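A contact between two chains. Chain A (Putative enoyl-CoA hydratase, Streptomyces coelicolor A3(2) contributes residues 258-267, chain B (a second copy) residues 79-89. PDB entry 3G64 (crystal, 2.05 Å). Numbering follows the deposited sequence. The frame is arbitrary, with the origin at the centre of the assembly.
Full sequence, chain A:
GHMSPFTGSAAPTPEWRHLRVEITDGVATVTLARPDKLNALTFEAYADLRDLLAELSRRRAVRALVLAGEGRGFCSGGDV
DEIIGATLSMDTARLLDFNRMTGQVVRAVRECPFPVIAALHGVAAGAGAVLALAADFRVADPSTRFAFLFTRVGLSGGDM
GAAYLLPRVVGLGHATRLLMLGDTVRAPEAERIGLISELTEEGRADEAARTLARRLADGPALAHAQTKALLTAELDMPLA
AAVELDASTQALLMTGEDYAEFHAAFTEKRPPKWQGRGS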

ATOM      1  N   ASP A 258     -27.975 -16.145   5.073  1.00 33.24           N
ATOM      2  CA  ASP A 258     -27.001 -16.082   6.169  1.00 28.52           C
ATOM      3  C   ASP A 258     -27.158 -14.815   7.002  1.00 29.87           C
ATOM      4  O   ASP A 258     -27.053 -14.845   8.229  1.00 32.42           O
ATOM      5  N   TYR A 259     -27.441 -13.704   6.339  1.00 27.45           N
ATOM      6  CA  TYR A 259     -27.694 -12.465   7.048  1.00 30.78           C
ATOM      7  C   TYR A 259     -28.950 -12.604   7.909  1.00 36.12           C
ATOM      8  O   TYR A 259     -28.958 -12.160   9.046  1.00 36.53           O
ATOM      9  N   ALA A 260     -30.006 -13.208   7.360  1.00 34.75           N
ATOM     10  CA  ALA A 260     -31.244 -13.408   8.131  1.00 34.38           C
ATOM     11  C   ALA A 260     -30.964 -14.343   9.316  1.00 36.46           C
ATOM     12  O   ALA A 260     -31.427 -14.110  10.443  1.00 37.89           O
ATOM     13  N   GLU A 261     -30.174 -15.378   9.066  1.00 34.85           N
ATOM     14  CA  GLU A 261     -29.862 -16.332  10.114  1.00 35.28           C
ATOM     15  C   GLU A 261     -29.052 -15.662  11.217  1.00 38.46           C
ATOM     16  O   GLU A 261     -29.232 -15.978  12.402  1.00 35.14           O
ATOM     17  N   PHE A 262     -28.189 -14.712  10.864  1.00 37.21           N
ATOM     18  CA  PHE A 262     -27.441 -14.049  11.928  1.00 37.47           C
ATOM     19  C   PHE A 262     -28.411 -13.409  12.927  1.00 35.07           C
ATOM     20  O   PHE A 262     -28.230 -13.503  14.133  1.00 36.10           O
ATOM     21  N   HIS A 263     -29.407 -12.715  12.395  1.00 32.69           N
ATOM     22  CA  HIS A 263     -30.346 -11.986  13.229  1.00 36.12           C
ATOM     23  C   HIS A 263     -31.279 -12.926  14.028  1.00 40.36           C
ATOM     24  O   HIS A 263     -31.555 -12.682  15.205  1.00 41.49           O
ATOM     25  N   ALA A 264     -31.758 -13.983  13.378  1.00 37.72           N
ATOM     26  CA  ALA A 264     -32.580 -14.975  14.051  1.00 39.77           C
ATOM     27  C   ALA A 264     -31.803 -15.604  15.209  1.00 41.52           C
ATOM     28  O   ALA A 264     -32.344 -15.753  16.307  1.00 37.14           O
ATOM     29  N   ALA A 265     -30.533 -15.949  14.971  1.00 36.34           N
ATOM     30  CA  ALA A 265     -29.700 -16.587  15.999  1.00 36.54           C
ATOM     31  C   ALA A 265     -29.366 -15.620  17.116  1.00 40.09           C
ATOM     32  O   ALA A 265     -29.351 -15.992  18.303  1.00 38.19           O
ATOM     33  N   PHE A 266     -29.102 -14.375  16.736  1.00 39.08           N
ATOM     34  CA  PHE A 266     -28.831 -13.353  17.719  1.00 39.80           C
ATOM     35  C   PHE A 266     -30.033 -13.216  18.657  1.00 41.78           C
ATOM     36  O   PHE A 266     -29.878 -13.247  19.882  1.00 46.61           O
ATOM     37  N   THR A 267     -31.224 -13.057  18.087  1.00 37.61           N
ATOM     38  CA  THR A 267     -32.429 -12.860  18.897  1.00 37.76           C
ATOM     39  C   THR A 267     -32.822 -14.079  19.741  1.00 39.30           C
ATOM     40  O   THR A 267     -33.471 -13.935  20.773  1.00 46.06           O
TER
ATOM     41  N   ASP B  79     -26.976  -0.534  14.681  1.00 40.06           N
ATOM     42  CA  ASP B  79     -27.799  -1.131  15.745  1.00 39.48           C
ATOM     43  C   ASP B  79     -28.370  -2.461  15.281  1.00 38.37           C
ATOM     44  O   ASP B  79     -28.983  -2.525  14.222  1.00 43.53           O
ATOM     45  N   VAL B  80     -28.173  -3.528  16.049  1.00 39.12           N
ATOM     46  CA  VAL B  80     -28.653  -4.835  15.603  1.00 42.95           C
ATOM     47  C   VAL B  80     -30.168  -4.891  15.423  1.00 45.81           C
ATOM     48  O   VAL B  80     -30.664  -5.569  14.527  1.00 50.76           O
ATOM     49  N   ASP B  81     -30.909  -4.178  16.265  1.00 44.28           N
ATOM     50  CA  ASP B  81     -32.366  -4.174  16.136  1.00 42.36           C
ATOM     51  C   ASP B  81     -32.836  -3.156  15.136  1.00 43.60           C
ATOM     52  O   ASP B  81     -33.606  -3.477  14.239  1.00 49.62           O
ATOM     53  N   GLU B  82     -32.383  -1.921  15.297  1.00 43.30           N
ATOM     54  CA  GLU B  82     -32.922  -0.813  14.507  1.00 41.43           C
ATOM     55  C   GLU B  82     -32.389  -0.727  13.077  1.00 40.24           C
ATOM     56  O   GLU B  82     -33.011  -0.099  12.217  1.00 43.82           O
ATOM     57  N   ILE B  83     -31.240  -1.341  12.819  1.00 39.23           N
ATOM     58  CA  ILE B  83     -30.777  -1.436  11.437  1.00 38.06           C
ATOM     59  C   ILE B  83     -30.982  -2.840  10.910  1.00 38.00           C
ATOM     60  O   ILE B  83     -31.807  -3.057  10.030  1.00 44.37           O
ATOM     61  N   ILE B  84     -30.268  -3.803  11.472  1.00 37.97           N
ATOM     62  CA  ILE B  84     -30.308  -5.154  10.916  1.00 38.99           C
ATOM     63  C   ILE B  84     -31.734  -5.691  10.871  1.00 39.49           C
ATOM     64  O   ILE B  84     -32.218  -6.106   9.818  1.00 39.16           O
ATOM     65  N   GLY B  85     -32.412  -5.652  12.018  1.00 41.18           N
ATOM     66  CA  GLY B  85     -33.808  -6.044  12.089  1.00 44.43           C
ATOM     67  C   GLY B  85     -34.655  -5.388  11.012  1.00 45.66           C
ATOM     68  O   GLY B  85     -35.368  -6.068  10.280  1.00 47.39           O
ATOM     69  N   ALA B  86     -34.570  -4.066  10.904  1.00 45.88           N
ATOM     70  CA  ALA B  86     -35.327  -3.342   9.884  1.00 45.30           C
ATOM     71  C   ALA B  86     -34.970  -3.762   8.462  1.00 43.59           C
ATOM     72  O   ALA B  86     -35.862  -3.885   7.619  1.00 43.84           O
ATOM     73  N   THR B  87     -33.678  -4.001   8.190  1.00 39.41           N
ATOM     74  CA  THR B  87     -33.267  -4.240   6.798  1.00 41.19           C
ATOM     75  C   THR B  87     -33.882  -5.524   6.265  1.00 42.13           C
ATOM     76  O   THR B  87     -34.086  -5.680   5.053  1.00 42.33           O
ATOM     77  N   LEU B  88     -34.199  -6.431   7.189  1.00 41.28           N
ATOM     78  CA  LEU B  88     -34.691  -7.753   6.828  1.00 42.98           C
ATOM     79  C   LEU B  88     -36.069  -7.736   6.185  1.00 46.83           C
ATOM     80  O   LEU B  88     -36.477  -8.715   5.575  1.00 54.12           O
ATOM     81  N   SER B  89     -36.785  -6.626   6.303  1.00 41.47           N
ATOM     82  CA  SER B  89     -38.046  -6.508   5.580  1.00 47.90           C
ATOM     83  C   SER B  89     -38.033  -5.404   4.514  1.00 49.24           C
ATOM     84  O   SER B  89     -39.080  -5.012   4.012  1.00 51.82           O
TER

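This is a mainly apolar helix-to-helix contact between two copies of one protein, in which three aromatic side chains and a histidine from chain A pack on aliphatic side chains and a glycine of chain B, with one direct hydrogen bond and one water bridge as its polar links. The axes run at 136° to each other and approach to 10.2 Å, a separation that leaves room for large side chains, and together the two stretches bury 519 Å².

On chain A, Phe A262, His A263 and Phe A266 point their CA-to-CB bonds toward chain B. From chain B, Val B80, Ile B84, Thr B87 and Leu B88 point toward chain A. Tyr A259 starts out sideways, but its t rotamer (chi1 -178°) and long ring carry the hydroxyl across. Tyr A259 OH donates a short hydrogen bond to Thr B87 OG1, 2.5 Å away near the plane of the ring. Thr B87, in the p rotamer, is well suited to this buried site: Thr B87 OG1 accepts from the tyrosine while donating to the backbone O of Ile B84 at 2.7 Å, so the hydroxyl is used in both directions. The ring carbons are apolar, and Tyr A259 CD2 lies 3.6 Å from Leu B88 CD2. The same leucine methyl, held by an m,t rotamer, reaches the next residue: Leu B88 CD2 is 4.1 Å from Ala A260 CB and 3.8 Å from Ala A260 CA, so the small alanine leaves the helix backbone within reach.

His A263, also t, packs against Gly B85; their CA atoms are 7.0 Å apart. Gly B85 CA sits over one face of the imidazole, 4.0 Å from the centroid of the His A263 ring in a CH-pi contact; a CB here would point away from chain A and clash with Asp B81 O, 2.5 Å from its ideal position, so glycine suits the tight backbone. Leu B88 CD1 approaches His A263 ND1 to 3.5 Å, while Ile B84 CG2 lies 3.9 Å from His A263 CD2. Histidine combines this packing surface with a polar edge: water 1 is hydrogen-bonded to His A263 NE2 at 2.9 Å and donates to Asp B81 OD1 at 2.7 Å, linking the chains through a carboxylate that does not itself touch the other stretch.

The two phenylalanines, both t, extend the apolar surface. Phe A262 CE2 meets Ile B84 CD1 at 3.7 Å, a reach made possible by the extended m,t isoleucine. Phe A266 receives Val B80 CG1 over one face, 4.0 Å from the ring centroid, and the same methyl is 4.2 Å from Phe A262 CE2, so Val B80, in the t rotamer, serves both rings. Just before Val B80, Asp B79 caps the helix, Asp B79 OD1 accepting from Asp B81 N at 2.8 Å and Glu B82 N at 2.9 Å.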

ATOM      1  CB  ASP A 258     -25.560 -16.249   5.660  1.00 30.08           C
ATOM      2  CG  ASP A 258     -25.231 -17.698   5.369  1.00 36.01           C
ATOM      3  OD1 ASP A 258     -26.037 -18.593   5.737  1.00 34.34           O
ATOM      4  OD2 ASP A 258     -24.179 -17.972   4.773  1.00 35.65           O
ATOM      5  CB  TYR A 259     -27.917 -11.363   6.038  1.00 29.55           C
ATOM      6  CG  TYR A 259     -28.152  -9.971   6.582  1.00 31.46           C
ATOM      7  CD1 TYR A 259     -27.197  -9.333   7.379  1.00 31.26           C
ATOM      8  CD2 TYR A 259     -29.301  -9.261   6.228  1.00 29.62           C
ATOM      9  CE1 TYR A 259     -27.393  -8.034   7.811  1.00 30.66           C
ATOM     10  CE2 TYR A 259     -29.503  -7.958   6.640  1.00 29.64           C
ATOM     11  CZ  TYR A 259     -28.555  -7.351   7.429  1.00 33.50           C
ATOM     12  OH  TYR A 259     -28.764  -6.063   7.834  1.00 34.60           O
ATOM     13  CB  ALA A 260     -32.365 -13.956   7.251  1.00 31.08           C
ATOM     14  CB  GLU A 261     -29.180 -17.583   9.567  1.00 32.88           C
ATOM     15  CG  GLU A 261     -28.450 -18.446  10.622  1.00 30.89           C
ATOM     16  CD  GLU A 261     -29.380 -19.218  11.604  1.00 38.24           C
ATOM     17  OE1 GLU A 261     -30.614 -19.049  11.578  1.00 39.59           O
ATOM     18  OE2 GLU A 261     -28.846 -20.022  12.393  1.00 37.25           O
ATOM     19  CB  PHE A 262     -26.512 -12.936  11.442  1.00 34.81           C
ATOM     20  CG  PHE A 262     -26.162 -11.970  12.547  1.00 33.07           C
ATOM     21  CD1 PHE A 262     -25.268 -12.344  13.549  1.00 33.42           C
ATOM     22  CD2 PHE A 262     -26.803 -10.741  12.643  1.00 33.28           C
ATOM     23  CE1 PHE A 262     -24.964 -11.482  14.581  1.00 35.93           C
ATOM     24  CE2 PHE A 262     -26.514  -9.874  13.678  1.00 35.02           C
ATOM     25  CZ  PHE A 262     -25.604 -10.239  14.647  1.00 35.27           C
ATOM     26  CB  HIS A 263     -31.169 -11.019  12.386  1.00 37.42           C
ATOM     27  CG  HIS A 263     -32.057 -10.140  13.198  1.00 44.66           C
ATOM     28  ND1 HIS A 263     -33.404 -10.394  13.369  1.00 45.26           N
ATOM     29  CD2 HIS A 263     -31.788  -9.031  13.926  1.00 45.77           C
ATOM     30  CE1 HIS A 263     -33.923  -9.473  14.153  1.00 48.01           C
ATOM     31  NE2 HIS A 263     -32.964  -8.633  14.508  1.00 48.82           N
ATOM     32  CB  ALA A 264     -33.044 -16.034  13.073  1.00 37.27           C
ATOM     33  CB  ALA A 265     -28.429 -17.141  15.410  1.00 32.01           C
ATOM     34  CB  PHE A 266     -28.561 -12.012  17.054  1.00 42.16           C
ATOM     35  CG  PHE A 266     -28.283 -10.905  18.028  1.00 50.91           C
ATOM     36  CD1 PHE A 266     -27.042 -10.798  18.633  1.00 51.50           C
ATOM     37  CD2 PHE A 266     -29.270  -9.981  18.354  1.00 56.03           C
ATOM     38  CE1 PHE A 266     -26.783  -9.780  19.529  1.00 53.28           C
ATOM     39  CE2 PHE A 266     -29.019  -8.959  19.255  1.00 56.23           C
ATOM     40  CZ  PHE A 266     -27.771  -8.858  19.840  1.00 55.38           C
ATOM     41  CB  THR A 267     -33.648 -12.430  18.050  1.00 39.49           C
ATOM     42  OG1 THR A 267     -33.923 -13.428  17.067  1.00 43.23           O
ATOM     43  CG2 THR A 267     -33.400 -11.101  17.387  1.00 33.72           C
TER
ATOM     44  CB  ASP B  79     -28.941  -0.179  16.093  1.00 42.03           C
ATOM     45  CG  ASP B  79     -29.668  -0.586  17.373  1.00 50.16           C
ATOM     46  OD1 ASP B  79     -30.362  -1.627  17.363  1.00 50.19           O
ATOM     47  OD2 ASP B  79     -29.518   0.140  18.377  1.00 50.89           O
ATOM     48  CB  VAL B  80     -28.200  -5.985  16.514  1.00 49.01           C
ATOM     49  CG1 VAL B  80     -28.785  -7.304  16.018  1.00 49.43           C
ATOM     50  CG2 VAL B  80     -26.688  -6.064  16.562  1.00 49.88           C
ATOM     51  CB  ASP B  81     -33.053  -3.907  17.479  1.00 46.88           C
ATOM     52  CG  ASP B  81     -32.520  -4.793  18.575  1.00 58.37           C
ATOM     53  OD1 ASP B  81     -32.670  -6.034  18.467  1.00 63.29           O
ATOM     54  OD2 ASP B  81     -31.935  -4.246  19.532  1.00 62.62           O
ATOM     55  CB  GLU B  82     -32.703   0.503  15.232  1.00 46.74           C
ATOM     56  CG  GLU B  82     -33.353   0.476  16.612  1.00 56.92           C
ATOM     57  CD  GLU B  82     -33.571   1.848  17.181  1.00 66.75           C
ATOM     58  OE1 GLU B  82     -34.106   2.714  16.459  1.00 74.40           O
ATOM     59  OE2 GLU B  82     -33.213   2.061  18.354  1.00 70.49           O
ATOM     60  CB  ILE B  83     -29.319  -0.921  11.269  1.00 35.09           C
ATOM     61  CG1 ILE B  83     -29.331   0.593  11.485  1.00 40.34           C
ATOM     62  CG2 ILE B  83     -28.782  -1.276   9.875  1.00 32.37           C
ATOM     63  CD1 ILE B  83     -28.050   1.321  11.175  1.00 42.29           C
ATOM     64  CB  ILE B  84     -29.342  -6.113  11.632  1.00 41.37           C
ATOM     65  CG1 ILE B  84     -27.901  -5.673  11.378  1.00 41.28           C
ATOM     66  CG2 ILE B  84     -29.543  -7.546  11.150  1.00 38.40           C
ATOM     67  CD1 ILE B  84     -26.857  -6.675  11.866  1.00 45.98           C
ATOM     68  CB  ALA B  86     -35.150  -1.824  10.046  1.00 44.22           C
ATOM     69  CB  THR B  87     -31.722  -4.265   6.602  1.00 38.42           C
ATOM     70  OG1 THR B  87     -31.123  -5.238   7.473  1.00 38.66           O
ATOM     71  CG2 THR B  87     -31.127  -2.892   6.866  1.00 35.80           C
ATOM     72  CB  LEU B  88     -34.683  -8.681   8.037  1.00 44.50           C
ATOM     73  CG  LEU B  88     -33.300  -9.041   8.566  1.00 45.15           C
ATOM     74  CD1 LEU B  88     -33.434  -9.795   9.876  1.00 47.10           C
ATOM     75  CD2 LEU B  88     -32.561  -9.857   7.513  1.00 39.62           C
ATOM     76  CB  SER B  89     -39.213  -6.304   6.551  1.00 52.53           C
ATOM     77  OG  SER B  89     -38.994  -5.171   7.366  1.00 56.77           O
TER
HETATM   78  O   HOH W   1     -34.208  -6.724  16.358  1.00 53.65           O